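Local coordinates for NAD-dependent aldehyde dehydrogenase (Burkholderia multivorans, PDB 5UJU), which probably oxidises aldehydes to carboxylic acids with NAD+ as the electron acceptor, as aldehyde dehydrogenases do, at residues A[280-285]-A[302-307]; A[292-297]-A[551-556]. All coordinates share one frame; numbering follows the deposited sequence. Where two conformers were deposited one is given.

Contact 1: residues A[280-285]-A[302-307]; sequences LVQDLA and GTWLER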
# COMPACT_ATOMS: atom_id res chain seq x y z
N LEU A 280 21.60 9.38 13.89
CA LEU A 280 21.88 8.00 13.53
C LEU A 280 20.67 7.37 12.85
O LEU A 280 20.80 6.64 11.86
CB LEU A 280 22.29 7.21 14.78
CG LEU A 280 22.81 5.78 14.68
CD1 LEU A 280 23.49 5.39 15.97
CD2 LEU A 280 21.68 4.81 14.45
N VAL A 281 19.47 7.64 13.38
CA VAL A 281 18.26 7.03 12.84
C VAL A 281 17.96 7.58 11.45
O VAL A 281 17.56 6.84 10.55
CB VAL A 281 17.09 7.23 13.81
CG1 VAL A 281 15.77 6.80 13.18
CG2 VAL A 281 17.35 6.44 15.08
N GLN A 282 18.13 8.89 11.26
CA GLN A 282 17.95 9.47 9.93
C GLN A 282 18.86 8.79 8.91
O GLN A 282 18.42 8.44 7.81
CB GLN A 282 18.24 10.97 9.95
CG GLN A 282 17.17 11.83 10.53
CD GLN A 282 17.57 13.29 10.43
OE1 GLN A 282 18.53 13.63 9.73
NE2 GLN A 282 16.84 14.15 11.11
N ASP A 283 20.14 8.63 9.25
CA ASP A 283 21.08 8.00 8.33
C ASP A 283 20.66 6.57 8.03
O ASP A 283 20.69 6.14 6.87
CB ASP A 283 22.50 8.01 8.92
CG ASP A 283 23.10 9.40 8.95
OD1 ASP A 283 22.50 10.32 8.34
OD2 ASP A 283 24.16 9.57 9.58
N LEU A 284 20.25 5.83 9.06
CA LEU A 284 19.78 4.46 8.86
C LEU A 284 18.51 4.43 8.00
O LEU A 284 18.40 3.62 7.07
CB LEU A 284 19.53 3.81 10.22
CG LEU A 284 18.95 2.40 10.22
CD1 LEU A 284 19.85 1.47 9.38
CD2 LEU A 284 18.85 1.89 11.64
N ALA A 285 17.56 5.32 8.29
CA ALA A 285 16.29 5.31 7.57
C ALA A 285 16.46 5.60 6.09
O ALA A 285 15.61 5.19 5.29
CB ALA A 285 15.32 6.32 8.18
N GLY A 302 7.73 11.20 12.37
CA GLY A 302 7.00 10.32 11.46
C GLY A 302 6.82 10.94 10.09
O GLY A 302 6.97 10.27 9.06
N THR A 303 6.50 12.23 10.06
CA THR A 303 6.39 12.98 8.81
C THR A 303 7.72 13.04 8.07
O THR A 303 7.76 12.96 6.83
CB THR A 303 5.90 14.40 9.12
OG1 THR A 303 4.61 14.33 9.74
CG2 THR A 303 5.80 15.22 7.89
N TRP A 304 8.82 13.24 8.80
CA TRP A 304 10.13 13.25 8.16
C TRP A 304 10.37 11.95 7.40
O TRP A 304 10.80 11.97 6.24
CB TRP A 304 11.22 13.50 9.20
CG TRP A 304 12.58 13.73 8.62
CD1 TRP A 304 13.16 14.93 8.32
CD2 TRP A 304 13.53 12.72 8.25
NE1 TRP A 304 14.41 14.73 7.80
CE2 TRP A 304 14.66 13.39 7.73
CE3 TRP A 304 13.54 11.33 8.30
CZ2 TRP A 304 15.79 12.71 7.27
CZ3 TRP A 304 14.66 10.65 7.84
CH2 TRP A 304 15.77 11.34 7.33
N LEU A 305 10.07 10.81 8.03
CA LEU A 305 10.30 9.51 7.40
C LEU A 305 9.44 9.33 6.15
O LEU A 305 9.92 8.82 5.12
CB LEU A 305 10.00 8.39 8.39
CG LEU A 305 10.95 8.29 9.58
CD1 LEU A 305 10.32 7.45 10.65
CD2 LEU A 305 12.25 7.63 9.13
N GLU A 306 8.16 9.69 6.23
CA GLU A 306 7.28 9.54 5.07
C GLU A 306 7.80 10.33 3.88
O GLU A 306 7.70 9.88 2.73
CB GLU A 306 5.86 10.00 5.42
CG GLU A 306 5.19 9.22 6.54
CD GLU A 306 3.96 9.93 7.04
OE1 GLU A 306 3.58 10.94 6.41
OE2 GLU A 306 3.37 9.51 8.05
N ARG A 307 8.36 11.50 4.14
CA ARG A 307 8.78 12.39 3.06
C ARG A 307 10.18 12.11 2.56
O ARG A 307 10.46 12.29 1.37
CB ARG A 307 8.67 13.84 3.53
CG ARG A 307 7.25 14.26 3.80
CD ARG A 307 7.17 15.60 4.50
NE ARG A 307 5.78 15.98 4.76
CZ ARG A 307 5.16 17.00 4.19
NH1 ARG A 307 5.80 17.78 3.33
NH2 ARG A 307 3.89 17.25 4.50

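Contact 2: residues A[292-297]-A[551-556]; sequences LIDFTG and ANRFRV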
# COMPACT_ATOMS: atom_id res chain seq x y z
N LEU A 292 11.51 -1.16 4.19
CA LEU A 292 10.29 -1.00 4.96
C LEU A 292 10.66 -0.30 6.26
O LEU A 292 11.72 -0.57 6.84
CB LEU A 292 9.63 -2.36 5.26
CG LEU A 292 9.40 -3.35 4.10
CD1 LEU A 292 8.86 -4.67 4.55
CD2 LEU A 292 8.44 -2.76 3.11
N ILE A 293 9.80 0.62 6.72
CA ILE A 293 10.00 1.28 8.01
C ILE A 293 8.66 1.32 8.73
O ILE A 293 7.67 1.79 8.15
CB ILE A 293 10.55 2.72 7.85
CG1 ILE A 293 11.89 2.72 7.10
CG2 ILE A 293 10.65 3.42 9.24
CD1 ILE A 293 12.42 4.13 6.81
N ASP A 294 8.62 0.84 9.97
CA ASP A 294 7.46 0.97 10.85
C ASP A 294 7.84 1.83 12.04
O ASP A 294 8.76 1.48 12.79
CB ASP A 294 6.94 -0.40 11.31
CG ASP A 294 6.24 -1.18 10.20
OD1 ASP A 294 4.99 -1.11 10.08
OD2 ASP A 294 6.93 -1.83 9.40
N PHE A 295 7.13 2.94 12.22
CA PHE A 295 7.51 3.96 13.19
C PHE A 295 6.34 4.33 14.09
O PHE A 295 5.22 4.54 13.60
CB PHE A 295 8.04 5.21 12.47
CG PHE A 295 8.12 6.44 13.35
CD1 PHE A 295 7.04 7.31 13.46
CD2 PHE A 295 9.29 6.75 14.03
CE1 PHE A 295 7.13 8.46 14.25
CE2 PHE A 295 9.39 7.89 14.81
CZ PHE A 295 8.30 8.75 14.92
N THR A 296 6.62 4.46 15.39
CA THR A 296 5.69 5.05 16.35
C THR A 296 6.39 6.19 17.08
O THR A 296 7.47 5.99 17.65
CB THR A 296 5.21 4.02 17.38
OG1 THR A 296 4.59 2.92 16.72
CG2 THR A 296 4.20 4.66 18.33
N GLY A 297 5.79 7.38 17.07
CA GLY A 297 6.42 8.50 17.76
C GLY A 297 5.82 9.82 17.35
O GLY A 297 4.63 9.91 17.03
N ALA A 551 0.03 -5.87 2.30
CA ALA A 551 0.04 -6.34 0.91
C ALA A 551 1.22 -5.82 0.11
O ALA A 551 1.53 -6.39 -0.94
CB ALA A 551 -1.25 -5.94 0.20
N ASN A 552 1.87 -4.76 0.56
CA ASN A 552 3.01 -4.20 -0.16
C ASN A 552 4.35 -4.69 0.38
O ASN A 552 5.39 -4.26 -0.12
CB ASN A 552 2.98 -2.67 -0.10
CG ASN A 552 3.40 -2.04 -1.40
OD1 ASN A 552 3.58 -2.72 -2.42
ND2 ASN A 552 3.55 -0.72 -1.39
N ARG A 553 4.36 -5.53 1.42
CA ARG A 553 5.64 -5.93 2.03
C ARG A 553 6.29 -7.11 1.31
O ARG A 553 7.43 -7.46 1.65
CB ARG A 553 5.43 -6.28 3.51
CG ARG A 553 4.77 -5.13 4.32
CD ARG A 553 4.70 -5.47 5.82
NE ARG A 553 3.97 -4.45 6.57
CZ ARG A 553 4.52 -3.57 7.41
NH1 ARG A 553 5.83 -3.58 7.65
NH2 ARG A 553 3.74 -2.68 8.02
N PHE A 554 5.61 -7.71 0.35
CA PHE A 554 6.19 -8.72 -0.53
C PHE A 554 5.80 -8.34 -1.95
O PHE A 554 4.89 -7.53 -2.16
CB PHE A 554 5.65 -10.14 -0.22
CG PHE A 554 4.18 -10.28 -0.46
CD1 PHE A 554 3.70 -10.75 -1.68
CD2 PHE A 554 3.26 -9.87 0.50
CE1 PHE A 554 2.33 -10.85 -1.92
CE2 PHE A 554 1.89 -9.95 0.25
CZ PHE A 554 1.43 -10.44 -0.95
N ARG A 555 6.52 -8.90 -2.91
CA ARG A 555 6.18 -8.77 -4.32
C ARG A 555 6.13 -10.17 -4.93
O ARG A 555 6.48 -11.16 -4.28
CB ARG A 555 7.18 -7.86 -5.06
CG ARG A 555 7.35 -6.44 -4.49
CD ARG A 555 6.20 -5.48 -4.87
NE ARG A 555 4.96 -5.81 -4.17
CZ ARG A 555 3.74 -5.63 -4.66
NH1 ARG A 555 3.59 -5.12 -5.87
NH2 ARG A 555 2.68 -5.98 -3.95
N VAL A 556 5.63 -10.25 -6.16
CA VAL A 556 5.51 -11.51 -6.89
C VAL A 556 6.31 -11.38 -8.18
O VAL A 556 6.04 -10.50 -9.00
CB VAL A 556 4.05 -11.87 -7.19
CG1 VAL A 556 3.94 -13.24 -7.85
CG2 VAL A 556 3.22 -11.84 -5.91

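Contact 1: residues A[280-285]-A[302-307]
Gln282 lies over the indole of Trp304, and this pair makes up most of the contact between helices 278-285 and 299-308. Gln282 CG sits 3.7 Å from the centroid of the six-membered ring of Trp304, in a CH-pi contact 20° off the ring normal. The nearest ring atom is Trp304 CH2, 3.5 Å from Gln282 CG, so the methylene rests toward the rim. Beyond CG the glutamine chain is extended, and its amide continues over the indole toward the five-membered ring. The amide and ring planes are 17° apart, which makes this a stack. On the other helix, Trp304 has CG anti to its backbone N (chi1 -172°), which carries the ring across the gap to meet Gln282. The ring of Trp304 also stacks with that of His308, one turn further along its own helix.

Ala285, at the end of the first helix, points its methyl toward helix 299-308. Ala285 CB touches Leu305 CD2 at 3.5 Å, tight for two carbons. Ala285 CB also lies near the plane of the indole, at its edge, 4.4 Å from Trp304 CZ3. Leu305 packs on Leu211 of strand 191-211 as well, so this inner layer joins the sheet.

The axes of the segments 280-285 and 302-307 come within 11.1 Å and run roughly parallel. No hydrogen bond links the two segments. They are therefore held together by dispersion and stacking: an apolar layer next to the sheet, and farther from the sheet an amide laid on an indole at the more exposed side.

Contact 2: residues A[292-297]-A[551-556]
Asp294 and Arg553 form a buried salt bridge between strand 290-296 and the loop leading into strand 554-562. The guanidinium meets the carboxylate end-on, with one nitrogen for each oxygen. Arg553 NH1 donates to Asp294 OD2 at 2.7 Å, with an almost straight N-H...O angle of 178°. Arg553 NH2 donates to Asp294 OD1 at 2.9 Å and 167°. Both oxygens use their syn lone pairs, and the two flat groups are nearly coplanar, 13° apart. The paired bonds hold both groups against rotation. The arginine chain is extended from CG to NE, which lets it span the distance from its loop to the strand.

Further charge and polar partners surround the same guanidinium. Arg553 NH1 also makes a salt bridge to Asp228 of helix 217-230, and NE donates to the carbonyl of Phe549. The buried arginine probably keeps both carboxylates ionised. Tyr315 and Phe549 add cation-pi contacts.

The apolar part is small. Leu292 points toward the 551-556 segment, and Leu292 CD1 reaches Arg553 CB at 3.9 Å. Leu292 CD1 also lies 4.1 Å from Arg553 CG. Leu292 thus packs beside the aliphatic base of the arginine, while Asp294, two residues on along the strand, takes its charged end.

Strand 290-296 lies between strands 191-211 and 313-317, parallel to both, in the sheet of the Rossmann-like NAD-binding domain of this family. Strand 554-562 is probably part of the oligomerisation arm, as in other aldehyde dehydrogenases: Arg555 forms a salt bridge with Asp546 of the second subunit. The arrangement is a buried ion pair joining the nucleotide-binding sheet to the root of what is probably the oligomerisation arm.

In the fold
Contacts 1 and 2 share one piece of the fold. Strand 290-296 follows helix 278-285 and precedes helix 299-308, so the segments alternate along the chain. The contacts are about 14 Å apart, centre to centre. Alternate residues of the strand face opposite ways: Leu292 and Asp294 serve contact 2, while Ile293 and Phe295 pack against the helices of contact 1. Leu305 CD1 lies 3.6 Å from Phe295 CD2, and Gly302 CA 3.4 Å from Phe295 CE1. Ile293 CD1 comes within 3.7 Å of Ala285 O. A bound imidazole, probably from crystallisation, lies about 4 Å from the Leu305 side chain. The sodium site at Gly348 and Gly458 involves neither contact.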